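Local coordinates for protein beta-hexosaminidase (Neisseria gonorrhoeae, PDB 6JTJ) that probably removes the terminal beta-1,4-linked N-acetylglucosamine from peptide-linked peptidoglycan fragments during cell-wall recycling, at residues Val225-Gly230 / Ala258-Pro263; Leu167-Gly172 / Glu237-Ala242; Pro243-Ser248 / Arg283-Lys288; Pro46-Ile51 / Ile321-Asn326. All coordinates share one frame; numbering follows the deposited sequence.

Contact 1 of 4, residues Val225-Gly230 / Ala258-Pro263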
loop_
_atom_site.group_PDB
_atom_site.type_symbol
_atom_site.label_atom_id
_atom_site.label_comp_id
_atom_site.label_asym_id
_atom_site.label_seq_id
_atom_site.Cartn_x
_atom_site.Cartn_y
_atom_site.Cartn_z
ATOM N N VAL C 225 -7.044 4.046 -2.816
ATOM C CA VAL C 225 -7.664 4.058 -4.115
ATOM C C VAL C 225 -8.353 2.694 -4.199
ATOM O O VAL C 225 -8.034 1.811 -3.423
ATOM C CB VAL C 225 -6.571 4.198 -5.173
ATOM C CG1 VAL C 225 -7.039 3.805 -6.550
ATOM C CG2 VAL C 225 -5.945 5.590 -5.125
ATOM N N LEU C 226 -9.313 2.569 -5.122
ATOM C CA LEU C 226 -10.044 1.341 -5.438
ATOM C C LEU C 226 -9.830 0.906 -6.889
ATOM O O LEU C 226 -10.584 1.243 -7.764
ATOM C CB LEU C 226 -11.544 1.482 -5.143
ATOM C CG LEU C 226 -12.449 0.322 -5.595
ATOM C CD1 LEU C 226 -11.805 -1.031 -5.450
ATOM C CD2 LEU C 226 -13.860 0.285 -5.041
ATOM N N PRO C 227 -8.815 0.108 -7.080
ATOM C CA PRO C 227 -8.211 -0.270 -8.346
ATOM C C PRO C 227 -9.125 -1.113 -9.215
ATOM O O PRO C 227 -10.075 -1.726 -8.728
ATOM C CB PRO C 227 -6.977 -1.081 -7.923
ATOM C CG PRO C 227 -6.797 -0.818 -6.460
ATOM C CD PRO C 227 -8.179 -0.588 -5.956
ATOM N N GLU C 228 -8.808 -1.165 -10.500
ATOM C CA GLU C 228 -9.601 -1.898 -11.476
ATOM C C GLU C 228 -8.756 -2.928 -12.205
ATOM O O GLU C 228 -7.711 -2.596 -12.762
ATOM C CB GLU C 228 -10.188 -0.913 -12.474
ATOM C CG GLU C 228 -11.510 -1.343 -13.047
ATOM C CD GLU C 228 -12.076 -0.270 -13.974
ATOM O OE1 GLU C 228 -12.558 0.751 -13.437
ATOM O OE2 GLU C 228 -11.993 -0.421 -15.226
ATOM N N ASP C 229 -9.210 -4.178 -12.200
ATOM C CA ASP C 229 -8.534 -5.279 -12.894
ATOM C C ASP C 229 -9.425 -5.626 -14.072
ATOM O O ASP C 229 -10.481 -6.201 -13.900
ATOM C CB ASP C 229 -8.366 -6.486 -11.937
ATOM C CG ASP C 229 -7.546 -7.645 -12.531
ATOM O OD1 ASP C 229 -7.561 -7.851 -13.760
ATOM O OD2 ASP C 229 -6.898 -8.391 -11.746
ATOM N N GLY C 230 -8.968 -5.300 -15.275
ATOM C CA GLY C 230 -9.783 -5.428 -16.475
ATOM C C GLY C 230 -9.824 -6.808 -17.105
ATOM O O GLY C 230 -10.400 -6.975 -18.176
ATOM N N ALA C 258 -10.289 -8.945 -1.989
ATOM C CA ALA C 258 -9.606 -7.775 -2.528
ATOM C C ALA C 258 -10.596 -6.615 -2.650
ATOM O O ALA C 258 -11.730 -6.803 -3.075
ATOM C CB ALA C 258 -9.006 -8.093 -3.886
ATOM N N HIS C 259 -10.142 -5.422 -2.271
ATOM C CA HIS C 259 -10.876 -4.195 -2.536
ATOM C C HIS C 259 -10.527 -3.759 -3.952
ATOM O O HIS C 259 -9.745 -2.830 -4.172
ATOM C CB HIS C 259 -10.502 -3.126 -1.502
ATOM C CG HIS C 259 -11.390 -1.929 -1.518
ATOM N ND1 HIS C 259 -12.771 -1.985 -1.610
ATOM C CD2 HIS C 259 -11.065 -0.622 -1.438
ATOM C CE1 HIS C 259 -13.249 -0.752 -1.605
ATOM N NE2 HIS C 259 -12.235 0.090 -1.498
ATOM N N VAL C 260 -11.083 -4.479 -4.914
ATOM C CA VAL C 260 -10.712 -4.338 -6.309
ATOM C C VAL C 260 -11.957 -4.660 -7.128
ATOM O O VAL C 260 -12.673 -5.608 -6.809
ATOM C CB VAL C 260 -9.589 -5.339 -6.684
ATOM C CG1 VAL C 260 -9.358 -5.370 -8.187
ATOM C CG2 VAL C 260 -8.291 -4.993 -5.972
ATOM N N VAL C 261 -12.181 -3.898 -8.194
ATOM C CA VAL C 261 -13.277 -4.159 -9.120
ATOM C C VAL C 261 -12.746 -4.901 -10.324
ATOM O O VAL C 261 -11.694 -4.542 -10.868
ATOM C CB VAL C 261 -13.952 -2.856 -9.597
ATOM C CG1 VAL C 261 -15.154 -3.174 -10.465
ATOM C CG2 VAL C 261 -14.393 -2.029 -8.414
ATOM N N TYR C 262 -13.465 -5.945 -10.719
ATOM C CA TYR C 262 -13.120 -6.753 -11.870
ATOM C C TYR C 262 -14.303 -6.620 -12.847
ATOM O O TYR C 262 -15.170 -7.493 -12.886
ATOM C CB TYR C 262 -12.915 -8.220 -11.457
ATOM C CG TYR C 262 -11.887 -8.408 -10.347
ATOM C CD1 TYR C 262 -12.202 -8.153 -9.022
ATOM C CD2 TYR C 262 -10.603 -8.860 -10.631
ATOM C CE1 TYR C 262 -11.267 -8.328 -8.015
ATOM C CE2 TYR C 262 -9.660 -9.014 -9.628
ATOM C CZ TYR C 262 -10.006 -8.759 -8.317
ATOM O OH TYR C 262 -9.071 -8.921 -7.340
ATOM N N PRO C 263 -14.328 -5.536 -13.646
ATOM C CA PRO C 263 -15.535 -5.182 -14.422
ATOM C C PRO C 263 -16.061 -6.240 -15.369
ATOM O O PRO C 263 -17.261 -6.312 -15.579
ATOM C CB PRO C 263 -15.112 -3.944 -15.202
ATOM C CG PRO C 263 -13.992 -3.372 -14.409
ATOM C CD PRO C 263 -13.246 -4.567 -13.889
#

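Contact 2 of 4, residues Leu167-Gly172 / Glu237-Ala242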
loop_
_atom_site.group_PDB
_atom_site.type_symbol
_atom_site.label_atom_id
_atom_site.label_comp_id
_atom_site.label_asym_id
_atom_site.label_seq_id
_atom_site.Cartn_x
_atom_site.Cartn_y
_atom_site.Cartn_z
ATOM N N LEU C 167 -1.948 -14.986 -1.222
ATOM C CA LEU C 167 -1.986 -15.862 -2.381
ATOM C C LEU C 167 -1.977 -15.074 -3.682
ATOM O O LEU C 167 -2.045 -15.635 -4.776
ATOM C CB LEU C 167 -3.251 -16.711 -2.325
ATOM C CG LEU C 167 -3.411 -17.607 -1.107
ATOM C CD1 LEU C 167 -4.715 -18.403 -1.177
ATOM C CD2 LEU C 167 -2.244 -18.564 -0.977
ATOM N N ASP C 168 -1.884 -13.753 -3.563
ATOM C CA ASP C 168 -1.764 -12.883 -4.716
ATOM C C ASP C 168 -0.490 -13.219 -5.490
ATOM O O ASP C 168 0.532 -13.570 -4.892
ATOM C CB ASP C 168 -1.707 -11.420 -4.261
ATOM C CG ASP C 168 -2.930 -11.020 -3.432
ATOM O OD1 ASP C 168 -4.073 -11.337 -3.845
ATOM O OD2 ASP C 168 -2.731 -10.343 -2.394
ATOM N N LEU C 169 -0.564 -13.114 -6.811
ATOM C CA LEU C 169 0.582 -13.427 -7.661
ATOM C C LEU C 169 1.394 -12.147 -7.914
ATOM O O LEU C 169 0.838 -11.075 -8.085
ATOM C CB LEU C 169 0.129 -13.970 -9.012
ATOM C CG LEU C 169 -0.872 -15.131 -9.031
ATOM C CD1 LEU C 169 -1.119 -15.586 -10.472
ATOM C CD2 LEU C 169 -0.368 -16.290 -8.192
ATOM N N ASP C 170 2.703 -12.286 -7.947
ATOM C CA ASP C 170 3.552 -11.168 -8.235
ATOM C C ASP C 170 3.643 -10.903 -9.735
ATOM O O ASP C 170 4.563 -11.357 -10.373
ATOM C CB ASP C 170 4.953 -11.381 -7.674
ATOM C CG ASP C 170 5.833 -10.137 -7.882
ATOM O OD1 ASP C 170 5.288 -9.025 -8.048
ATOM O OD2 ASP C 170 7.056 -10.253 -7.840
ATOM N N TRP C 171 2.677 -10.172 -10.264
ATOM C CA TRP C 171 2.684 -9.765 -11.646
ATOM C C TRP C 171 3.631 -8.585 -11.894
ATOM O O TRP C 171 3.827 -8.213 -13.023
ATOM C CB TRP C 171 1.281 -9.358 -12.101
ATOM C CG TRP C 171 0.319 -10.486 -12.250
ATOM C CD1 TRP C 171 -0.683 -10.832 -11.391
ATOM C CD2 TRP C 171 0.230 -11.401 -13.361
ATOM N NE1 TRP C 171 -1.384 -11.910 -11.882
ATOM C CE2 TRP C 171 -0.844 -12.284 -13.087
ATOM C CE3 TRP C 171 0.949 -11.558 -14.550
ATOM C CZ2 TRP C 171 -1.214 -13.317 -13.969
ATOM C CZ3 TRP C 171 0.574 -12.579 -15.441
ATOM C CH2 TRP C 171 -0.484 -13.462 -15.128
ATOM N N GLY C 172 4.266 -8.045 -10.848
ATOM C CA GLY C 172 5.159 -6.894 -11.003
ATOM C C GLY C 172 4.394 -5.582 -11.195
ATOM O O GLY C 172 4.966 -4.588 -11.645
ATOM N N GLU C 237 -8.961 -17.569 -13.838
ATOM C CA GLU C 237 -9.003 -19.017 -13.571
ATOM C C GLU C 237 -7.717 -19.689 -13.960
ATOM O O GLU C 237 -7.242 -20.598 -13.277
ATOM C CB GLU C 237 -10.152 -19.692 -14.317
ATOM C CG GLU C 237 -11.523 -19.266 -13.836
ATOM C CD GLU C 237 -11.957 -19.936 -12.536
ATOM O OE1 GLU C 237 -11.170 -20.715 -11.922
ATOM O OE2 GLU C 237 -13.117 -19.673 -12.123
ATOM N N ALA C 238 -7.100 -19.198 -15.020
ATOM C CA ALA C 238 -5.830 -19.764 -15.461
ATOM C C ALA C 238 -4.669 -19.476 -14.505
ATOM O O ALA C 238 -3.632 -20.131 -14.584
ATOM C CB ALA C 238 -5.500 -19.252 -16.859
ATOM N N ALA C 239 -4.799 -18.467 -13.640
ATOM C CA ALA C 239 -3.661 -18.037 -12.825
ATOM C C ALA C 239 -4.076 -17.654 -11.411
ATOM O O ALA C 239 -3.968 -18.479 -10.494
ATOM C CB ALA C 239 -2.928 -16.891 -13.518
ATOM N N ASP C 240 -4.575 -16.425 -11.234
ATOM C CA ASP C 240 -4.715 -15.843 -9.880
ATOM C C ASP C 240 -5.652 -16.646 -8.963
ATOM O O ASP C 240 -5.408 -16.759 -7.766
ATOM C CB ASP C 240 -5.214 -14.413 -9.967
ATOM C CG ASP C 240 -4.343 -13.529 -10.849
ATOM O OD1 ASP C 240 -4.182 -13.852 -12.034
ATOM O OD2 ASP C 240 -3.837 -12.496 -10.363
ATOM N N LEU C 241 -6.692 -17.245 -9.542
ATOM C CA LEU C 241 -7.647 -18.044 -8.760
ATOM C C LEU C 241 -7.145 -19.394 -8.344
ATOM O O LEU C 241 -7.627 -19.961 -7.359
ATOM C CB LEU C 241 -8.979 -18.209 -9.515
ATOM C CG LEU C 241 -9.929 -17.031 -9.358
ATOM C CD1 LEU C 241 -11.017 -17.061 -10.434
ATOM C CD2 LEU C 241 -10.548 -17.004 -7.978
ATOM N N ALA C 242 -6.185 -19.941 -9.062
ATOM C CA ALA C 242 -5.803 -21.331 -8.815
ATOM C C ALA C 242 -5.315 -21.575 -7.386
ATOM O O ALA C 242 -5.683 -22.579 -6.778
ATOM C CB ALA C 242 -4.790 -21.809 -9.846
HETATM O O HOH W 1 -4.020 -14.798 -6.704
HETATM O O HOH W 2 -3.324 -12.226 -7.866
#

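Contact 3 of 4, residues Pro243-Ser248 / Arg283-Lys288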
loop_
_atom_site.group_PDB
_atom_site.type_symbol
_atom_site.label_atom_id
_atom_site.label_comp_id
_atom_site.label_asym_id
_atom_site.label_seq_id
_atom_site.Cartn_x
_atom_site.Cartn_y
_atom_site.Cartn_z
ATOM N N PRO C 243 -4.490 -20.664 -6.830
ATOM C CA PRO C 243 -4.057 -20.910 -5.432
ATOM C C PRO C 243 -5.208 -20.893 -4.416
ATOM O O PRO C 243 -5.169 -21.631 -3.439
ATOM C CB PRO C 243 -3.068 -19.778 -5.151
ATOM C CG PRO C 243 -2.597 -19.331 -6.502
ATOM C CD PRO C 243 -3.714 -19.594 -7.471
ATOM N N PHE C 244 -6.226 -20.081 -4.673
ATOM C CA PHE C 244 -7.387 -20.042 -3.821
ATOM C C PHE C 244 -8.162 -21.363 -3.905
ATOM O O PHE C 244 -8.522 -21.917 -2.869
ATOM C CB PHE C 244 -8.301 -18.856 -4.169
ATOM C CG PHE C 244 -7.725 -17.508 -3.785
ATOM C CD1 PHE C 244 -7.839 -17.028 -2.502
ATOM C CD2 PHE C 244 -7.067 -16.730 -4.721
ATOM C CE1 PHE C 244 -7.305 -15.799 -2.146
ATOM C CE2 PHE C 244 -6.530 -15.494 -4.384
ATOM C CZ PHE C 244 -6.632 -15.039 -3.083
ATOM N N ARG C 245 -8.374 -21.883 -5.111
ATOM C CA ARG C 245 -9.042 -23.184 -5.267
ATOM C C ARG C 245 -8.340 -24.287 -4.511
ATOM O O ARG C 245 -8.961 -25.050 -3.770
ATOM C CB ARG C 245 -9.103 -23.597 -6.728
ATOM C CG ARG C 245 -10.156 -22.874 -7.524
ATOM C CD ARG C 245 -10.280 -23.622 -8.846
ATOM N NE ARG C 245 -11.692 -23.775 -9.306
ATOM C CZ ARG C 245 -12.486 -22.782 -9.713
ATOM N NH1 ARG C 245 -12.024 -21.550 -9.769
ATOM N NH2 ARG C 245 -13.745 -23.030 -10.082
ATOM N N ILE C 246 -7.028 -24.347 -4.690
ATOM C CA ILE C 246 -6.230 -25.409 -4.113
ATOM C C ILE C 246 -6.215 -25.289 -2.583
ATOM O O ILE C 246 -6.361 -26.289 -1.874
ATOM C CB ILE C 246 -4.810 -25.380 -4.709
ATOM C CG1 ILE C 246 -4.879 -25.725 -6.209
ATOM C CG2 ILE C 246 -3.901 -26.350 -3.984
ATOM C CD1 ILE C 246 -3.606 -25.434 -7.014
ATOM N N MET C 247 -6.019 -24.073 -2.071
ATOM C CA MET C 247 -6.028 -23.861 -0.611
ATOM C C MET C 247 -7.388 -24.183 -0.003
ATOM O O MET C 247 -7.464 -24.786 1.071
ATOM C CB MET C 247 -5.627 -22.447 -0.286
ATOM C CG MET C 247 -4.150 -22.189 -0.500
ATOM S SD MET C 247 -3.175 -22.854 0.853
ATOM C CE MET C 247 -3.435 -21.630 2.124
ATOM N N SER C 248 -8.455 -23.803 -0.704
ATOM C CA SER C 248 -9.798 -24.136 -0.288
ATOM C C SER C 248 -9.943 -25.651 -0.151
ATOM O O SER C 248 -10.391 -26.143 0.868
ATOM C CB SER C 248 -10.822 -23.600 -1.294
ATOM O OG SER C 248 -12.142 -23.920 -0.884
ATOM N N ARG C 283 -20.239 -21.428 -4.608
ATOM C CA ARG C 283 -20.811 -22.436 -5.503
ATOM C C ARG C 283 -19.773 -23.134 -6.357
ATOM O O ARG C 283 -19.679 -24.347 -6.348
ATOM C CB ARG C 283 -21.872 -21.842 -6.446
ATOM C CG ARG C 283 -23.140 -22.664 -6.444
ATOM C CD ARG C 283 -23.940 -22.637 -7.703
ATOM N NE ARG C 283 -24.027 -21.413 -8.473
ATOM C CZ ARG C 283 -23.203 -21.107 -9.467
ATOM N NH1 ARG C 283 -22.165 -21.896 -9.758
ATOM N NH2 ARG C 283 -23.398 -19.991 -10.138
ATOM N N ASP C 284 -19.027 -22.357 -7.126
ATOM C CA ASP C 284 -18.099 -22.905 -8.089
ATOM C C ASP C 284 -16.867 -23.527 -7.409
ATOM O O ASP C 284 -16.456 -24.638 -7.754
ATOM C CB ASP C 284 -17.709 -21.808 -9.060
ATOM C CG ASP C 284 -17.125 -22.335 -10.333
ATOM O OD1 ASP C 284 -16.474 -23.400 -10.303
ATOM O OD2 ASP C 284 -17.273 -21.649 -11.365
ATOM N N ILE C 285 -16.287 -22.827 -6.434
ATOM C CA ILE C 285 -15.079 -23.307 -5.780
ATOM C C ILE C 285 -15.386 -24.287 -4.638
ATOM O O ILE C 285 -14.558 -25.143 -4.317
ATOM C CB ILE C 285 -14.190 -22.128 -5.300
ATOM C CG1 ILE C 285 -13.657 -21.384 -6.522
ATOM C CG2 ILE C 285 -13.035 -22.599 -4.421
ATOM C CD1 ILE C 285 -13.041 -20.042 -6.232
ATOM N N GLY C 286 -16.546 -24.151 -4.011
ATOM C CA GLY C 286 -16.938 -25.049 -2.918
ATOM C C GLY C 286 -16.390 -24.667 -1.559
ATOM O O GLY C 286 -16.358 -25.489 -0.644
ATOM N N PHE C 287 -15.971 -23.412 -1.404
ATOM C CA PHE C 287 -15.373 -22.964 -0.149
ATOM C C PHE C 287 -16.426 -22.911 0.960
ATOM O O PHE C 287 -17.473 -22.296 0.801
ATOM C CB PHE C 287 -14.720 -21.578 -0.357
ATOM C CG PHE C 287 -14.118 -20.993 0.880
ATOM C CD1 PHE C 287 -13.036 -21.604 1.505
ATOM C CD2 PHE C 287 -14.623 -19.822 1.429
ATOM C CE1 PHE C 287 -12.457 -21.035 2.647
ATOM C CE2 PHE C 287 -14.053 -19.252 2.560
ATOM C CZ PHE C 287 -12.982 -19.871 3.180
ATOM N N LYS C 288 -16.116 -23.510 2.096
ATOM C CA LYS C 288 -17.030 -23.541 3.231
ATOM C C LYS C 288 -16.594 -22.737 4.441
ATOM O O LYS C 288 -17.268 -22.751 5.463
ATOM C CB LYS C 288 -17.256 -24.999 3.661
ATOM C CG LYS C 288 -17.730 -25.894 2.516
ATOM C CD LYS C 288 -18.522 -27.049 3.069
ATOM C CE LYS C 288 -18.877 -28.066 2.004
ATOM N NZ LYS C 288 -19.447 -27.378 0.812
HETATM O O HOH W 3 -11.429 -26.046 -4.670
HETATM O O HOH W 4 -12.928 -25.919 -2.279
#

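Contact 4 of 4, residues Pro46-Ile51 / Ile321-Asn326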
loop_
_atom_site.group_PDB
_atom_site.type_symbol
_atom_site.label_atom_id
_atom_site.label_comp_id
_atom_site.label_asym_id
_atom_site.label_seq_id
_atom_site.Cartn_x
_atom_site.Cartn_y
_atom_site.Cartn_z
ATOM N N PRO C 46 -21.383 -11.765 14.402
ATOM C CA PRO C 46 -20.736 -11.628 13.089
ATOM C C PRO C 46 -19.882 -10.375 12.905
ATOM O O PRO C 46 -19.602 -9.997 11.780
ATOM C CB PRO C 46 -21.935 -11.582 12.136
ATOM C CG PRO C 46 -22.981 -10.868 12.923
ATOM C CD PRO C 46 -22.790 -11.325 14.357
ATOM N N VAL C 47 -19.470 -9.734 13.984
ATOM C CA VAL C 47 -18.649 -8.535 13.877
ATOM C C VAL C 47 -17.316 -8.806 14.525
ATOM O O VAL C 47 -17.273 -9.330 15.634
ATOM C CB VAL C 47 -19.318 -7.336 14.576
ATOM C CG1 VAL C 47 -18.411 -6.117 14.569
ATOM C CG2 VAL C 47 -20.641 -7.004 13.911
ATOM N N MET C 48 -16.238 -8.447 13.848
ATOM C CA MET C 48 -14.913 -8.493 14.436
ATOM C C MET C 48 -14.490 -7.060 14.707
ATOM O O MET C 48 -14.415 -6.236 13.808
ATOM C CB MET C 48 -13.919 -9.181 13.509
ATOM C CG MET C 48 -12.503 -9.256 14.056
ATOM S SD MET C 48 -11.387 -10.337 13.106
ATOM C CE MET C 48 -11.473 -11.845 14.056
ATOM N N ALA C 49 -14.262 -6.752 15.968
ATOM C CA ALA C 49 -13.965 -5.383 16.362
ATOM C C ALA C 49 -12.509 -5.324 16.775
ATOM O O ALA C 49 -11.756 -6.237 16.470
ATOM C CB ALA C 49 -14.898 -4.948 17.483
ATOM N N ASP C 50 -12.109 -4.253 17.448
ATOM C CA ASP C 50 -10.745 -4.143 17.928
ATOM C C ASP C 50 -10.712 -3.294 19.189
ATOM O O ASP C 50 -11.746 -2.953 19.732
ATOM C CB ASP C 50 -9.841 -3.579 16.830
ATOM C CG ASP C 50 -10.154 -2.150 16.485
ATOM O OD1 ASP C 50 -11.055 -1.541 17.118
ATOM O OD2 ASP C 50 -9.506 -1.642 15.542
ATOM N N ILE C 51 -9.526 -2.978 19.665
ATOM C CA ILE C 51 -9.398 -2.287 20.936
ATOM C C ILE C 51 -8.277 -1.271 20.854
ATOM O O ILE C 51 -7.431 -1.332 19.965
ATOM C CB ILE C 51 -9.224 -3.269 22.112
ATOM C CG1 ILE C 51 -8.067 -4.228 21.855
ATOM C CG2 ILE C 51 -10.518 -4.060 22.307
ATOM C CD1 ILE C 51 -7.678 -5.041 23.072
ATOM N N ILE C 321 -18.545 -12.371 8.307
ATOM C CA ILE C 321 -18.068 -11.582 9.415
ATOM C C ILE C 321 -17.530 -10.245 8.903
ATOM O O ILE C 321 -16.748 -10.219 7.963
ATOM C CB ILE C 321 -16.937 -12.311 10.143
ATOM C CG1 ILE C 321 -17.457 -13.569 10.845
ATOM C CG2 ILE C 321 -16.259 -11.405 11.167
ATOM C CD1 ILE C 321 -16.392 -14.613 11.144
ATOM N N VAL C 322 -17.970 -9.147 9.505
ATOM C CA VAL C 322 -17.537 -7.833 9.080
ATOM C C VAL C 322 -16.484 -7.292 10.030
ATOM O O VAL C 322 -16.588 -7.442 11.241
ATOM C CB VAL C 322 -18.702 -6.819 8.927
ATOM C CG1 VAL C 322 -19.655 -7.251 7.824
ATOM C CG2 VAL C 322 -19.470 -6.618 10.225
ATOM N N LEU C 323 -15.475 -6.671 9.450
ATOM C CA LEU C 323 -14.392 -6.072 10.197
ATOM C C LEU C 323 -14.641 -4.584 10.343
ATOM O O LEU C 323 -14.926 -3.916 9.358
ATOM C CB LEU C 323 -13.066 -6.249 9.465
ATOM C CG LEU C 323 -12.194 -7.401 9.920
ATOM C CD1 LEU C 323 -12.912 -8.714 9.645
ATOM C CD2 LEU C 323 -10.833 -7.356 9.223
ATOM N N VAL C 324 -14.534 -4.078 11.567
ATOM C CA VAL C 324 -14.703 -2.655 11.843
ATOM C C VAL C 324 -13.573 -2.234 12.746
ATOM O O VAL C 324 -13.629 -2.456 13.941
ATOM C CB VAL C 324 -16.060 -2.364 12.512
ATOM C CG1 VAL C 324 -16.313 -0.862 12.586
ATOM C CG2 VAL C 324 -17.195 -3.033 11.745
ATOM N N CYS C 325 -12.534 -1.655 12.150
ATOM C CA CYS C 325 -11.300 -1.369 12.837
ATOM C C CYS C 325 -11.089 0.115 13.094
ATOM O O CYS C 325 -11.484 0.960 12.311
ATOM C CB CYS C 325 -10.129 -1.899 12.010
ATOM S SG CYS C 325 -10.310 -3.646 11.565
ATOM N N ASN C 326 -10.426 0.408 14.201
ATOM C CA ASN C 326 -10.039 1.774 14.596
ATOM C C ASN C 326 -11.207 2.723 14.840
ATOM O O ASN C 326 -11.006 3.925 14.838
ATOM C CB ASN C 326 -9.098 2.407 13.548
ATOM C CG ASN C 326 -8.045 1.442 13.044
ATOM O OD1 ASN C 326 -7.291 0.883 13.830
ATOM N ND2 ASN C 326 -7.991 1.236 11.724
HETATM O O HOH W 5 -13.222 -0.513 15.842
#

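Contact 1 of 4, residues Val225-Gly230 / Ala258-Pro263
The carbonyl oxygen of V261 takes two backbone donors from E228-D229: the N-H of D229, with N to O at 2.8 Å, and more weakly the CA-H of E228. Together with a bond from V261 N to P227 O (3.1 Å), this makes a single beta bridge centred on E228 and V261, the two segments running in roughly the same direction. In this glycosyl hydrolase family 3 enzyme, residues 225-230 belong to the loop between strand 208-212 and helix 233-238, the loop that carries the predicted acid/base H223. The bridge ties the end of that loop to 258-263, which follows strand 254-257 of the barrel.

On one side the D229 carboxylate lies obliquely against the Y262 ring, their planes 35° apart. With CG anti to the backbone N (chi1 -174°), D229 OD2 comes 3.5 Å from Y262 CE2; the backbone itself sets D229 CB 3.5 Å from Y262 CD2. Both polar ends have partners beyond the contact, D229 OD2 in a salt bridge to R231 and Y262 OH in a hydrogen bond to the G214 carbonyl. V260 CG1 lies over one face of the same Y262 ring, offset toward its rim.

At the other end L226 hangs over H259, whose side chain comes within about 3 Å of that of the predicted nucleophile D294. L226 is poorly ordered, and so its fit is less certain than the backbone bridge. As modelled, L226 CD1 stands 3.9 Å from the centre of the H259 ring, only 2° off its normal, a CH-pi contact over the face.

Contact 2 of 4, residues Leu167-Gly172 / Glu237-Ala242
D240 meets W171 and L169 through its carboxylate. From CB the chain turns so that CG lies beside its own backbone N (chi1 -55°), and this carries the acid toward 167-172. CG then comes 3.8 Å from L169 CD1, a methyl that also rests on the D240 backbone and on A239 CB. Beyond CG the two oxygens part company. OD2 accepts the indole N-H, W171 NE1 to D240 OD2 being 2.9 Å, with the oxygen in the plane of the ring and the donor reaching its syn side, tilted out of the carboxylate plane. The same OD2 takes a second hydrogen bond from a water 2.6 Å away, which in turn accepts from L169 N. OD1 is held by R231 in a salt bridge. Indole and carboxylate planes are only 17° apart, and with three polar partners the buried acid has little freedom to rotate; the arginine probably helps to keep it ionised.

Past the indole nitrogen, W171 CZ2 touches A239 CB at 4.0 Å, edge-on. A further water links L167 O to D240 O, donating to both.

The loop after strand 161-162 is thereby joined to the turn A239-A242 that separates helix 233-238 from helix 242-249. L169 also packs on helix 186-202 and on P243 at the start of helix 242-249, while D170 reaches across the dimer to R110 of the second subunit.

Contact 3 of 4, residues Pro243-Ser248 / Arg283-Lys288
R245 reaches D284 with one corner of its guanidinium, NH2 lying 2.8 Å from OD1 in a salt bridge. The carboxylate oxygen sits in the guanidinium plane at its edge, yet the two flat groups stand 90° to one another, and so a single oxygen makes the contact and there is no two-pronged pairing. A bend in the arginine chain at chi3 (139°), away from the usual staggered positions, turns the head so that its flat face rests on I285. There CG1 of I285 lies over the centre of the group, 3.6 Å from R245 NH1. The other amino corner, NH1, is engaged by E237 in a second salt bridge, reached from the side of the plane away from I285 CG1.

I285 is placed for this by having CG1 beside its own backbone N, while its other branch, CG2, points to S248 and approaches the serine OG at 3.9 Å. That hydroxyl is anti to the serine's backbone N and meets the rim of the F287 ring in the ring plane, OG to CD1 being 3.4 Å.

Two waters carry further polar links, both ending on I285 O. One lies 2.6 Å from S248 OG and donates to I285 O at 2.7 Å; the other donates to R245 O and, at greater length, to I285 O. G286, with positive phi, lets the chain leave helix 274-284 and turn toward strand 290-295. Packing of helix 242-249 against D284 and the residues after it, in the outer helical layer, fits the (beta/alpha)8 barrel of family 3 glycosidases.

Contact 4 of 4, residues Pro46-Ile51 / Ile321-Asn326
V47 and V322 press their methyls together on one face of a parallel pair of strands, and M48 and L323 line up on the other. Strands 47-49 and 321-323 cross at -27°, the twist expected of a beta barrel, and join its first strand to its last. M48 CB sits in the hollow between I321 and L323 of the neighbouring strand, 4.0 Å from I321 CG2 and equally 4.0 Å from L323 CD1. Farther out M48 runs alongside L323, both pointing the same way. On the opposite face V47 CG2 meets V322 CG2 at 3.9 Å, and V47 CG1 leans toward V324. Three backbone hydrogen bonds, the shortest from M48 N to V322 O at 2.8 Å, zip the ladder as far as V324 N.

Beyond the strands D50 fills the widening gap. Its CG stands between the backbone N and the carbonyl carbon (chi1 67°), swinging the acid across to accept from N326 N, which lies 2.6 Å from OD2 on its syn side. A water lies within hydrogen-bonding distance of both D50 OD1 and V324 O. R77 forms a salt bridge with D50 OD2 and also binds N326 OD1. Backbone hydrogen bonds and apolar side chains together join the strands, while the buried charge of D50, probably stabilised by R77 and a backbone N-H, probably helps to set how the chain leaves the barrel strand.

Contacts 2 and 3 touch directly: E237 forms a salt bridge with R245, and L167 CD1 packs on F244 CD1 at 3.7 Å. Contact 1, its centre 14 Å from that of contact 2, is linked to it by R231, which pairs with both D229 and D240. Contact 4 lies apart, 28 Å from contact 2 between centres and on the opposite side of the chain's centre, yet it borders the ligand: the L323 side chain comes about 4 Å from a bound N-acetylglucosamine. H259 of contact 1 and L323 both lie near the predicted nucleophile D294. Across the dimer N326 packs on V225 of the second subunit, bringing contact 4 beside the other copy's 225-230 loop.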